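Local coordinates for ABC transporter periplasmic peptide-binding protein (Pseudoalteromonas, PDB 4QFL), which binds dipeptides in the periplasm, here alanyl-phenylalanine, and probably delivers them to an ABC transporter for uptake, at residues P141-G147 with T451-K457; N169-S173 with A474-T478; D439-F444 with R483-Y487; L447-T451 with W462-D468. All blocks are in the same frame, centred on the assembly; numbering follows the deposited sequence.

Interaction 1 of 4, residues P141-G147 with T451-K457; sequences PYFQSVG and TATFSGK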
loop_
_atom_site.group_PDB
_atom_site.type_symbol
_atom_site.label_atom_id
_atom_site.label_comp_id
_atom_site.label_asym_id
_atom_site.label_seq_id
_atom_site.Cartn_x
_atom_site.Cartn_y
_atom_site.Cartn_z
ATOM N N PRO A 141 9.019 3.754 -5.348
ATOM C CA PRO A 141 9.231 2.834 -4.222
ATOM C C PRO A 141 8.657 1.424 -4.404
ATOM O O PRO A 141 9.366 0.468 -4.118
ATOM C CB PRO A 141 8.601 3.565 -3.027
ATOM C CG PRO A 141 7.741 4.639 -3.610
ATOM C CD PRO A 141 8.302 4.981 -4.949
ATOM N N TYR A 142 7.418 1.269 -4.855
ATOM C CA TYR A 142 6.916 -0.090 -5.028
ATOM C C TYR A 142 7.843 -0.872 -5.969
ATOM O O TYR A 142 8.314 -1.967 -5.662
ATOM C CB TYR A 142 5.482 -0.124 -5.574
ATOM C CG TYR A 142 4.986 -1.549 -5.645
ATOM C CD1 TYR A 142 4.595 -2.212 -4.492
ATOM C CD2 TYR A 142 4.973 -2.250 -6.844
ATOM C CE1 TYR A 142 4.180 -3.512 -4.530
ATOM C CE2 TYR A 142 4.554 -3.560 -6.893
ATOM C CZ TYR A 142 4.167 -4.189 -5.729
ATOM O OH TYR A 142 3.742 -5.497 -5.754
ATOM N N PHE A 143 8.099 -0.276 -7.118
ATOM C CA PHE A 143 8.852 -0.920 -8.175
ATOM C C PHE A 143 10.311 -1.191 -7.810
ATOM O O PHE A 143 10.829 -2.275 -8.060
ATOM C CB PHE A 143 8.732 -0.084 -9.436
ATOM C CG PHE A 143 7.316 0.034 -9.939
ATOM C CD1 PHE A 143 6.673 -1.068 -10.502
ATOM C CD2 PHE A 143 6.627 1.234 -9.849
ATOM C CE1 PHE A 143 5.367 -0.966 -10.978
ATOM C CE2 PHE A 143 5.319 1.347 -10.328
ATOM C CZ PHE A 143 4.689 0.249 -10.887
ATOM N N GLN A 144 10.979 -0.223 -7.203
ATOM C CA GLN A 144 12.335 -0.460 -6.740
ATOM C C GLN A 144 12.369 -1.561 -5.674
ATOM O O GLN A 144 13.253 -2.405 -5.688
ATOM C CB GLN A 144 12.976 0.840 -6.260
ATOM C CG GLN A 144 12.912 1.933 -7.338
ATOM C CD GLN A 144 13.354 3.319 -6.867
ATOM O OE1 GLN A 144 13.437 3.598 -5.668
ATOM N NE2 GLN A 144 13.633 4.199 -7.827
ATOM N N SER A 145 11.382 -1.582 -4.785
ATOM C CA SER A 145 11.306 -2.602 -3.741
ATOM C C SER A 145 11.210 -4.032 -4.275
ATOM O O SER A 145 11.733 -4.954 -3.670
ATOM C CB SER A 145 10.126 -2.334 -2.805
ATOM O OG SER A 145 10.335 -1.154 -2.061
ATOM N N VAL A 146 10.527 -4.222 -5.391
ATOM C CA VAL A 146 10.398 -5.562 -5.943
ATOM C C VAL A 146 11.387 -5.818 -7.081
ATOM O O VAL A 146 11.338 -6.867 -7.734
ATOM C CB VAL A 146 8.971 -5.845 -6.419
ATOM C CG1 VAL A 146 7.999 -5.655 -5.260
ATOM C CG2 VAL A 146 8.624 -4.945 -7.597
ATOM N N GLY A 147 12.275 -4.857 -7.324
ATOM C CA GLY A 147 13.391 -5.052 -8.236
ATOM C C GLY A 147 13.090 -4.983 -9.722
ATOM O O GLY A 147 13.529 -5.839 -10.487
ATOM N N THR A 451 16.208 -5.407 -1.508
ATOM C CA THR A 451 15.805 -4.298 -2.365
ATOM C C THR A 451 14.794 -3.383 -1.664
ATOM O O THR A 451 14.838 -2.161 -1.835
ATOM C CB THR A 451 15.263 -4.772 -3.716
ATOM O OG1 THR A 451 14.228 -5.731 -3.509
ATOM C CG2 THR A 451 16.351 -5.429 -4.512
ATOM N N ALA A 452 13.898 -3.967 -0.869
ATOM C CA ALA A 452 12.952 -3.174 -0.087
ATOM C C ALA A 452 13.708 -2.288 0.897
ATOM O O ALA A 452 13.397 -1.108 1.054
ATOM C CB ALA A 452 11.956 -4.078 0.651
ATOM N N THR A 453 14.718 -2.866 1.544
ATOM C CA THR A 453 15.534 -2.146 2.508
ATOM C C THR A 453 16.298 -1.016 1.837
ATOM O O THR A 453 16.382 0.090 2.379
ATOM C CB THR A 453 16.540 -3.076 3.199
ATOM O OG1 THR A 453 15.844 -4.164 3.813
ATOM C CG2 THR A 453 17.313 -2.317 4.270
ATOM N N PHE A 454 16.851 -1.290 0.658
ATOM C CA PHE A 454 17.629 -0.284 -0.069
ATOM C C PHE A 454 16.754 0.872 -0.563
ATOM O O PHE A 454 17.247 1.976 -0.818
ATOM C CB PHE A 454 18.417 -0.913 -1.225
ATOM C CG PHE A 454 19.342 -2.025 -0.796
ATOM C CD1 PHE A 454 19.777 -2.118 0.519
ATOM C CD2 PHE A 454 19.760 -2.985 -1.702
ATOM C CE1 PHE A 454 20.614 -3.153 0.917
ATOM C CE2 PHE A 454 20.600 -4.026 -1.309
ATOM C CZ PHE A 454 21.028 -4.103 0.001
ATOM N N SER A 455 15.451 0.626 -0.671
ATOM C CA SER A 455 14.504 1.656 -1.095
ATOM C C SER A 455 13.923 2.448 0.071
ATOM O O SER A 455 13.123 3.348 -0.123
ATOM C CB SER A 455 13.384 1.030 -1.914
ATOM O OG SER A 455 13.925 0.348 -3.035
ATOM N N GLY A 456 14.332 2.116 1.283
ATOM C CA GLY A 456 13.836 2.818 2.447
ATOM C C GLY A 456 12.412 2.433 2.788
ATOM O O GLY A 456 11.685 3.222 3.396
ATOM N N LYS A 457 12.019 1.214 2.419
ATOM C CA LYS A 457 10.640 0.765 2.625
ATOM C C LYS A 457 10.509 -0.421 3.583
ATOM O O LYS A 457 9.423 -0.956 3.778
ATOM C CB LYS A 457 9.981 0.454 1.281
ATOM C CG LYS A 457 9.720 1.710 0.436
ATOM C CD LYS A 457 9.094 2.824 1.277
ATOM C CE LYS A 457 8.427 3.877 0.423
ATOM N NZ LYS A 457 8.010 5.032 1.257
#
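This is a contact between two short helices, 141-145 and 450-454, beside the dipeptide pocket. Ser145 and Ala452 mark the closest backbone approach, with CA atoms 4.0 Å apart. Small residues at this point let the two backbones come so near. One hydrogen bond joins the segments: Thr451 OG1 donates to Ser145 O at 2.6 Å.

Both serines turn their hydroxyls back onto their own helix. Ser145 OG donates to Pro141 O at 2.8 Å, and Ser455 OG to Thr451 O at 2.9 Å. With these groups satisfied, the serines can pack tightly. Ser455 OG lies 3.4 Å from Gln144 CB, and Ser145 OG 3.7 Å from Lys457 CB. The aliphatic part of Lys457 reaches Pro141, with Lys457 CE 3.5 Å from Pro141 CB.

Pro141 and Lys457 both touch Thr48, a pocket residue, and the Lys457 side chain comes to about 4 Å from the bound phenylalanine. Both helices end in a Schellman motif, at Gly147 and Gly456, each glycine with positive phi. Two Schellman-capped helix ends thus meet at the edge of the ligand site of a family 5 solute-binding protein.

Interaction 2 of 4, residues N169-S173 with A474-T478; sequences NAESS and ALDTT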
loop_
_atom_site.group_PDB
_atom_site.type_symbol
_atom_site.label_atom_id
_atom_site.label_comp_id
_atom_site.label_asym_id
_atom_site.label_seq_id
_atom_site.Cartn_x
_atom_site.Cartn_y
_atom_site.Cartn_z
ATOM N N ASN A 169 14.685 -12.342 -16.327
ATOM C CA ASN A 169 14.342 -13.621 -15.714
ATOM C C ASN A 169 12.820 -13.724 -15.555
ATOM O O ASN A 169 12.124 -12.713 -15.508
ATOM C CB ASN A 169 15.017 -13.759 -14.336
ATOM C CG ASN A 169 16.540 -13.800 -14.419
ATOM O OD1 ASN A 169 17.132 -14.841 -14.719
ATOM N ND2 ASN A 169 17.182 -12.668 -14.139
ATOM N N ALA A 170 12.294 -14.937 -15.473
ATOM C CA ALA A 170 10.885 -15.083 -15.152
ATOM C C ALA A 170 10.668 -14.740 -13.679
ATOM O O ALA A 170 11.510 -15.028 -12.827
ATOM C CB ALA A 170 10.409 -16.494 -15.452
ATOM N N GLU A 171 9.554 -14.081 -13.398
ATOM C CA GLU A 171 9.092 -13.854 -12.039
ATOM C C GLU A 171 7.606 -14.136 -12.078
ATOM O O GLU A 171 6.889 -13.524 -12.857
ATOM C CB GLU A 171 9.326 -12.401 -11.595
ATOM C CG GLU A 171 10.773 -12.061 -11.271
ATOM C CD GLU A 171 10.939 -10.767 -10.468
ATOM O OE1 GLU A 171 12.101 -10.403 -10.154
ATOM O OE2 GLU A 171 9.923 -10.120 -10.139
ATOM N N SER A 172 7.141 -15.061 -11.250
ATOM C CA SER A 172 5.746 -15.465 -11.307
ATOM C C SER A 172 4.819 -14.410 -10.740
ATOM O O SER A 172 3.607 -14.538 -10.838
ATOM C CB SER A 172 5.534 -16.803 -10.602
ATOM O OG SER A 172 6.080 -16.797 -9.295
ATOM N N SER A 173 5.386 -13.356 -10.161
ATOM C CA SER A 173 4.574 -12.299 -9.565
ATOM C C SER A 173 4.398 -11.154 -10.532
ATOM O O SER A 173 3.758 -10.161 -10.212
ATOM C CB SER A 173 5.230 -11.777 -8.287
ATOM O OG SER A 173 6.532 -11.287 -8.567
ATOM N N ALA A 474 10.659 -18.792 -4.897
ATOM C CA ALA A 474 9.197 -18.763 -4.980
ATOM C C ALA A 474 8.731 -18.039 -6.232
ATOM O O ALA A 474 7.629 -18.270 -6.719
ATOM C CB ALA A 474 8.608 -18.103 -3.739
ATOM N N LEU A 475 9.575 -17.162 -6.757
ATOM C CA LEU A 475 9.252 -16.431 -7.971
ATOM C C LEU A 475 9.809 -17.137 -9.208
ATOM O O LEU A 475 9.450 -16.804 -10.338
ATOM C CB LEU A 475 9.783 -15.005 -7.881
ATOM C CG LEU A 475 9.098 -14.152 -6.812
ATOM C CD1 LEU A 475 9.593 -12.727 -6.894
ATOM C CD2 LEU A 475 7.583 -14.194 -6.948
ATOM N N ASP A 476 10.679 -18.120 -8.979
ATOM C CA ASP A 476 11.288 -18.901 -10.061
ATOM C C ASP A 476 10.334 -19.935 -10.651
ATOM O O ASP A 476 10.659 -20.572 -11.654
ATOM C CB ASP A 476 12.562 -19.612 -9.581
ATOM C CG ASP A 476 13.753 -18.676 -9.472
ATOM O OD1 ASP A 476 13.704 -17.588 -10.086
ATOM O OD2 ASP A 476 14.742 -19.032 -8.782
ATOM N N THR A 477 9.165 -20.103 -10.034
ATOM C CA THR A 477 8.206 -21.106 -10.490
ATOM C C THR A 477 6.766 -20.629 -10.330
ATOM O O THR A 477 6.463 -19.861 -9.425
ATOM C CB THR A 477 8.393 -22.426 -9.728
ATOM O OG1 THR A 477 7.343 -23.340 -10.076
ATOM C CG2 THR A 477 8.360 -22.171 -8.236
ATOM N N THR A 478 5.882 -21.086 -11.214
ATOM C CA THR A 478 4.470 -20.731 -11.144
ATOM C C THR A 478 3.669 -21.808 -10.428
ATOM O O THR A 478 2.478 -21.646 -10.176
ATOM C CB THR A 478 3.874 -20.563 -12.532
ATOM O OG1 THR A 478 3.937 -21.820 -13.213
ATOM C CG2 THR A 478 4.641 -19.513 -13.314
HETATM O O HOH W 1 13.233 -17.021 -12.518
#
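Ser172 makes both direct hydrogen bonds of this contact. Its backbone N donates to Leu475 O at 3.0 Å, and its hydroxyl OG donates to Thr477 O at 3.1 Å. Main chain and side chain of one residue therefore hold one carbonyl at the end of helix 465-475, that of Leu475, and one in the turn after it, that of Thr477. The p rotamer of Ser172 places OG near this turn. Ser172 OG is also 3.3 Å from Ala474 O.

Leu475 O has a second, weaker partner in a CA-H...O contact, with Glu171 CA 3.4 Å away. Further along, a water lies 2.7 Å from Ala170 O and 2.5 Å from Asp476 OD1 and bridges the segments. Asp476 starts with its CA-CB bond pointing away, but its carboxylate end comes back nearer to the loop.

The packing centres on Leu475, which has the largest area covered here. Leu475 CD2 lies 3.5 Å from Ser173 OG and 3.8 Å from Ser172 OG. Leu475 CD1 is 4.2 Å from Glu171 OE2. At the outer side, Thr478 CG2 rests 3.9 Å from Ser172 CB. Arg483 of helix 480-497 touches both Ser172 and Leu475, and Asp441 touches Leu475 and Ser173.

The contact pins the loop that leaves the four-stranded antiparallel sheet at strand 162-167 to the C-terminal end of helix 465-475 and the turn leading into helix 480-497.

Interaction 3 of 4, residues D439-F444 with R483-Y487; sequences DPDNFF and RKQYY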
loop_
_atom_site.group_PDB
_atom_site.type_symbol
_atom_site.label_atom_id
_atom_site.label_comp_id
_atom_site.label_asym_id
_atom_site.label_seq_id
_atom_site.Cartn_x
_atom_site.Cartn_y
_atom_site.Cartn_z
ATOM N N ASP A 439 -1.432 -11.986 -4.503
ATOM C CA ASP A 439 -0.202 -12.752 -4.645
ATOM C C ASP A 439 0.646 -12.580 -3.389
ATOM O O ASP A 439 1.040 -11.467 -3.056
ATOM C CB ASP A 439 0.587 -12.339 -5.888
ATOM C CG ASP A 439 1.709 -13.300 -6.191
ATOM O OD1 ASP A 439 2.665 -13.337 -5.409
ATOM O OD2 ASP A 439 1.631 -14.039 -7.190
ATOM N N PRO A 440 0.932 -13.691 -2.689
ATOM C CA PRO A 440 1.661 -13.700 -1.408
ATOM C C PRO A 440 3.013 -12.980 -1.449
ATOM O O PRO A 440 3.491 -12.500 -0.427
ATOM C CB PRO A 440 1.866 -15.199 -1.127
ATOM C CG PRO A 440 0.763 -15.870 -1.865
ATOM C CD PRO A 440 0.563 -15.052 -3.114
ATOM N N ASP A 441 3.632 -12.905 -2.613
ATOM C CA ASP A 441 4.901 -12.206 -2.703
ATOM C C ASP A 441 4.745 -10.758 -2.261
ATOM O O ASP A 441 5.716 -10.111 -1.859
ATOM C CB ASP A 441 5.447 -12.237 -4.126
ATOM C CG ASP A 441 6.664 -11.362 -4.280
ATOM O OD1 ASP A 441 7.749 -11.807 -3.853
ATOM O OD2 ASP A 441 6.533 -10.227 -4.798
ATOM N N ASN A 442 3.520 -10.250 -2.353
ATOM C CA ASN A 442 3.235 -8.855 -2.006
ATOM C C ASN A 442 3.413 -8.550 -0.508
ATOM O O ASN A 442 3.570 -7.393 -0.113
ATOM C CB ASN A 442 1.838 -8.448 -2.508
ATOM C CG ASN A 442 1.579 -6.944 -2.385
ATOM O OD1 ASN A 442 2.137 -6.134 -3.130
ATOM N ND2 ASN A 442 0.720 -6.574 -1.457
ATOM N N PHE A 443 3.419 -9.593 0.321
ATOM C CA PHE A 443 3.674 -9.430 1.751
ATOM C C PHE A 443 5.157 -9.573 2.074
ATOM O O PHE A 443 5.558 -9.408 3.221
ATOM C CB PHE A 443 2.892 -10.465 2.569
ATOM C CG PHE A 443 1.477 -10.063 2.869
ATOM C CD1 PHE A 443 1.197 -9.206 3.929
ATOM C CD2 PHE A 443 0.430 -10.532 2.093
ATOM C CE1 PHE A 443 -0.099 -8.819 4.215
ATOM C CE2 PHE A 443 -0.864 -10.157 2.371
ATOM C CZ PHE A 443 -1.133 -9.297 3.433
ATOM N N PHE A 444 5.964 -9.890 1.069
ATOM C CA PHE A 444 7.362 -10.211 1.318
ATOM C C PHE A 444 8.301 -9.284 0.589
ATOM O O PHE A 444 9.040 -8.527 1.206
ATOM C CB PHE A 444 7.643 -11.658 0.938
ATOM C CG PHE A 444 6.926 -12.653 1.806
ATOM C CD1 PHE A 444 7.358 -12.900 3.108
ATOM C CD2 PHE A 444 5.823 -13.327 1.335
ATOM C CE1 PHE A 444 6.706 -13.821 3.913
ATOM C CE2 PHE A 444 5.163 -14.252 2.131
ATOM C CZ PHE A 444 5.602 -14.498 3.421
ATOM N N ARG A 483 5.696 -22.755 -4.695
ATOM C CA ARG A 483 5.660 -21.405 -4.125
ATOM C C ARG A 483 5.383 -21.450 -2.625
ATOM O O ARG A 483 6.082 -20.822 -1.829
ATOM C CB ARG A 483 4.613 -20.536 -4.844
ATOM C CG ARG A 483 4.895 -20.338 -6.351
ATOM C CD ARG A 483 4.108 -19.188 -6.954
ATOM N NE ARG A 483 4.525 -17.910 -6.385
ATOM C CZ ARG A 483 3.829 -16.783 -6.473
ATOM N NH1 ARG A 483 2.670 -16.761 -7.118
ATOM N NH2 ARG A 483 4.300 -15.675 -5.910
ATOM N N LYS A 484 4.371 -22.210 -2.227
ATOM C CA LYS A 484 4.005 -22.243 -0.817
ATOM C C LYS A 484 5.082 -22.867 0.076
ATOM O O LYS A 484 5.242 -22.477 1.227
ATOM C CB LYS A 484 2.656 -22.912 -0.588
ATOM C CG LYS A 484 2.184 -22.739 0.850
ATOM C CD LYS A 484 0.979 -23.608 1.188
ATOM C CE LYS A 484 0.936 -23.938 2.690
ATOM N NZ LYS A 484 0.426 -22.796 3.471
ATOM N N GLN A 485 5.833 -23.821 -0.456
ATOM C CA GLN A 485 6.957 -24.384 0.293
ATOM C C GLN A 485 7.932 -23.294 0.689
ATOM O O GLN A 485 8.362 -23.193 1.836
ATOM C CB GLN A 485 7.700 -25.411 -0.549
ATOM C CG GLN A 485 7.064 -26.772 -0.548
ATOM C CD GLN A 485 7.895 -27.768 -1.307
ATOM O OE1 GLN A 485 8.415 -27.462 -2.383
ATOM N NE2 GLN A 485 8.054 -28.963 -0.743
ATOM N N TYR A 486 8.282 -22.471 -0.285
ATOM C CA TYR A 486 9.169 -21.356 -0.018
ATOM C C TYR A 486 8.502 -20.317 0.877
ATOM O O TYR A 486 9.119 -19.816 1.814
ATOM C CB TYR A 486 9.676 -20.755 -1.332
ATOM C CG TYR A 486 10.551 -21.730 -2.075
ATOM C CD1 TYR A 486 11.708 -22.225 -1.485
ATOM C CD2 TYR A 486 10.224 -22.180 -3.345
ATOM C CE1 TYR A 486 12.520 -23.135 -2.143
ATOM C CE2 TYR A 486 11.039 -23.097 -4.015
ATOM C CZ TYR A 486 12.185 -23.567 -3.404
ATOM O OH TYR A 486 13.006 -24.476 -4.038
ATOM N N TYR A 487 7.239 -20.011 0.606
ATOM C CA TYR A 487 6.518 -19.078 1.463
ATOM C C TYR A 487 6.362 -19.631 2.869
ATOM O O TYR A 487 6.368 -18.875 3.830
ATOM C CB TYR A 487 5.177 -18.668 0.852
ATOM C CG TYR A 487 5.377 -17.799 -0.354
ATOM C CD1 TYR A 487 6.288 -16.748 -0.321
ATOM C CD2 TYR A 487 4.698 -18.042 -1.542
ATOM C CE1 TYR A 487 6.506 -15.956 -1.430
ATOM C CE2 TYR A 487 4.904 -17.250 -2.660
ATOM C CZ TYR A 487 5.814 -16.211 -2.598
ATOM O OH TYR A 487 6.032 -15.417 -3.704
HETATM O O HOH W 2 8.494 -14.150 -3.622
#
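Tyr487 has the most surface covered here, and it lies among Pro440, Asp441 and Phe444. Pro440 CB sits over one face of its ring, 4.2 Å from the centroid, in a CH-pi contact. The Phe444 ring is nearly parallel to that of Tyr487, with planes at 10°. The centroids are 5.4 Å apart, so the rings are slid apart and barely overlap. Their closest atoms are Phe444 CE2 and Tyr487 CD1, at 3.7 Å.

Arg483, one helical turn earlier, forms a two-pronged salt bridge. Its NH2 donates to Asp439 OD1 and its NH1 to Asp439 OD2, both at 2.9 Å. The salt bridge ties the loop after strand 428-434 to helix 480-497. Asp439 OD1 also accepts from Asp441 N at 3.0 Å, an Asx turn that shapes the loop itself. Arg483 NH2 further donates to Tyr487 OH at 2.8 Å. A water accepts from Tyr487 OH at 2.8 Å and donates to Asp441 OD1 at 2.5 Å. Asp441 OD1 is also hydrogen-bonded to Ser445.

Interaction 4 of 4, residues L447-T451 with W462-D468; sequences LLSCT and WCNPEFD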
loop_
_atom_site.group_PDB
_atom_site.type_symbol
_atom_site.label_atom_id
_atom_site.label_comp_id
_atom_site.label_asym_id
_atom_site.label_seq_id
_atom_site.Cartn_x
_atom_site.Cartn_y
_atom_site.Cartn_z
ATOM N N LEU A 447 8.415 -5.527 1.410
ATOM C CA LEU A 447 8.469 -5.246 2.835
ATOM C C LEU A 447 9.800 -5.578 3.437
ATOM O O LEU A 447 10.443 -4.722 4.032
ATOM C CB LEU A 447 7.430 -6.084 3.564
ATOM C CG LEU A 447 6.260 -5.349 4.194
ATOM C CD1 LEU A 447 5.569 -4.500 3.148
ATOM C CD2 LEU A 447 5.311 -6.348 4.812
ATOM N N LEU A 448 10.187 -6.845 3.301
ATOM C CA LEU A 448 11.341 -7.400 4.013
ATOM C C LEU A 448 12.578 -7.759 3.170
ATOM O O LEU A 448 13.593 -8.189 3.715
ATOM C CB LEU A 448 10.902 -8.625 4.823
ATOM C CG LEU A 448 10.060 -8.325 6.061
ATOM C CD1 LEU A 448 9.602 -9.610 6.718
ATOM C CD2 LEU A 448 10.832 -7.476 7.046
ATOM N N SER A 449 12.515 -7.570 1.858
ATOM C CA SER A 449 13.640 -7.926 0.995
ATOM C C SER A 449 14.795 -6.942 1.106
ATOM O O SER A 449 14.651 -5.865 1.669
ATOM C CB SER A 449 13.193 -8.022 -0.462
ATOM O OG SER A 449 12.707 -6.766 -0.904
ATOM N N CYS A 450 15.949 -7.319 0.573
ATOM C CA CYS A 450 17.083 -6.399 0.532
ATOM C C CYS A 450 16.795 -5.185 -0.340
ATOM O O CYS A 450 17.080 -4.062 0.055
ATOM C CB CYS A 450 18.356 -7.111 0.091
ATOM S SG CYS A 450 19.050 -8.181 1.400
ATOM N N THR A 451 16.208 -5.407 -1.508
ATOM C CA THR A 451 15.805 -4.298 -2.365
ATOM C C THR A 451 14.794 -3.383 -1.664
ATOM O O THR A 451 14.838 -2.161 -1.835
ATOM C CB THR A 451 15.263 -4.772 -3.716
ATOM O OG1 THR A 451 14.228 -5.731 -3.509
ATOM C CG2 THR A 451 16.351 -5.429 -4.512
ATOM N N TRP A 462 16.179 -4.513 7.648
ATOM C CA TRP A 462 16.655 -5.895 7.735
ATOM C C TRP A 462 16.978 -6.459 6.358
ATOM O O TRP A 462 16.081 -6.795 5.574
ATOM C CB TRP A 462 15.564 -6.733 8.401
ATOM C CG TRP A 462 15.883 -8.144 8.801
ATOM C CD1 TRP A 462 16.708 -8.550 9.817
ATOM C CD2 TRP A 462 15.298 -9.343 8.254
ATOM N NE1 TRP A 462 16.696 -9.924 9.911
ATOM C CE2 TRP A 462 15.840 -10.432 8.971
ATOM C CE3 TRP A 462 14.379 -9.596 7.223
ATOM C CZ2 TRP A 462 15.486 -11.758 8.688
ATOM C CZ3 TRP A 462 14.033 -10.920 6.944
ATOM C CH2 TRP A 462 14.587 -11.978 7.676
ATOM N N CYS A 463 18.265 -6.548 6.052
ATOM C CA CYS A 463 18.676 -7.185 4.816
ATOM C C CYS A 463 19.223 -8.569 5.130
ATOM O O CYS A 463 20.291 -8.702 5.717
ATOM C CB CYS A 463 19.714 -6.340 4.090
ATOM S SG CYS A 463 20.296 -7.073 2.548
ATOM N N ASN A 464 18.464 -9.592 4.751
ATOM C CA ASN A 464 18.846 -10.984 4.979
ATOM C C ASN A 464 18.811 -11.726 3.645
ATOM O O ASN A 464 17.749 -12.149 3.174
ATOM C CB ASN A 464 17.901 -11.623 6.005
ATOM C CG ASN A 464 18.326 -13.024 6.411
ATOM O OD1 ASN A 464 18.786 -13.805 5.590
ATOM N ND2 ASN A 464 18.171 -13.343 7.690
ATOM N N PRO A 465 19.977 -11.852 3.000
ATOM C CA PRO A 465 20.003 -12.476 1.670
ATOM C C PRO A 465 19.459 -13.913 1.673
ATOM O O PRO A 465 18.924 -14.386 0.679
ATOM C CB PRO A 465 21.493 -12.432 1.300
ATOM C CG PRO A 465 22.034 -11.233 2.070
ATOM C CD PRO A 465 21.279 -11.267 3.377
ATOM N N GLU A 466 19.600 -14.591 2.802
ATOM C CA GLU A 466 19.082 -15.934 2.979
ATOM C C GLU A 466 17.560 -15.951 2.833
ATOM O O GLU A 466 17.002 -16.799 2.142
ATOM C CB GLU A 466 19.516 -16.453 4.344
ATOM C CG GLU A 466 21.018 -16.801 4.420
ATOM C CD GLU A 466 21.985 -15.596 4.340
ATOM O OE1 GLU A 466 23.048 -15.752 3.688
ATOM O OE2 GLU A 466 21.717 -14.521 4.943
ATOM N N PHE A 467 16.910 -14.994 3.479
ATOM C CA PHE A 467 15.469 -14.769 3.365
ATOM C C PHE A 467 15.091 -14.465 1.916
ATOM O O PHE A 467 14.160 -15.047 1.374
ATOM C CB PHE A 467 15.069 -13.602 4.287
ATOM C CG PHE A 467 13.633 -13.189 4.168
ATOM C CD1 PHE A 467 12.628 -13.944 4.743
ATOM C CD2 PHE A 467 13.288 -12.033 3.493
ATOM C CE1 PHE A 467 11.313 -13.548 4.634
ATOM C CE2 PHE A 467 11.979 -11.646 3.383
ATOM C CZ PHE A 467 10.999 -12.398 3.946
ATOM N N ASP A 468 15.847 -13.565 1.288
ATOM C CA ASP A 468 15.550 -13.096 -0.071
ATOM C C ASP A 468 15.628 -14.235 -1.066
ATOM O O ASP A 468 14.884 -14.277 -2.047
ATOM C CB ASP A 468 16.546 -12.014 -0.509
ATOM C CG ASP A 468 16.285 -10.673 0.137
ATOM O OD1 ASP A 468 15.473 -10.610 1.090
ATOM O OD2 ASP A 468 16.905 -9.684 -0.303
HETATM O O HOH W 3 16.001 -9.461 3.520
HETATM O O HOH W 4 16.213 -8.245 -2.447
#
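Leu448 forms the apolar centre with Phe467 and Trp462. Leu448 CB is 3.5 Å from Phe467 CE2, and Leu448 CD2 is 4.1 Å from Trp462 CE3. Ile494 of helix 480-497 packs against both Leu448 and Phe467. The motif is a disulfide-closed loop: Cys450 SG and Cys463 SG are bonded at 2.0 Å, with chi3 of 96°. The bond joins the start of helix 450-454 to the chain just before helix 465-475. Pro465, the first residue of that helix, has its CD 4.3 Å from Cys450 SG.

Both helices are capped at their N-termini. Asn464 is one N-cap, and its OD1 accepts from Phe467 N at 3.1 Å. Ser449 is the other, and its OG accepts from Ala452 N. Ser449 OG is also hydrogen-bonded to Ser445 O.

Asp468 brings a carboxylate from one helix to the first turn of the other. Its OD2 accepts from Cys450 N at 2.7 Å. Two waters extend the polar edge. One lies 2.7 Å from both Leu448 O and Asp468 OD1 and accepts from Asn464 N at 2.8 Å. The other accepts from Thr451 N at 3.0 Å and donates to Asp468 OD2 at 2.7 Å.

How the interactions relate
Interaction 3 is the most buried of the four; the others are partly buried. Interaction 2 lies farthest from the chain centre and relies on backbone carbonyls, a serine and water. Interaction 3 instead combines a salt bridge with aromatic packing, while interaction 4 is held by a disulfide, an apolar cluster and a carboxylate-to-backbone bond. Interaction 1, nearest the ligand, is a close backbone approach with one hydrogen bond. Interactions 1 and 4 share Thr451 and helix 450-454. Interactions 2 and 4 use different ends of helix 465-475 and do not touch. Interaction 3 touches both: Ala474 CB is 3.6 Å from Tyr487 CZ, and Phe444 CD1 is 3.8 Å from Phe467 CZ. Interaction 4 is nested in sequence within the loops closed by interactions 2 and 3.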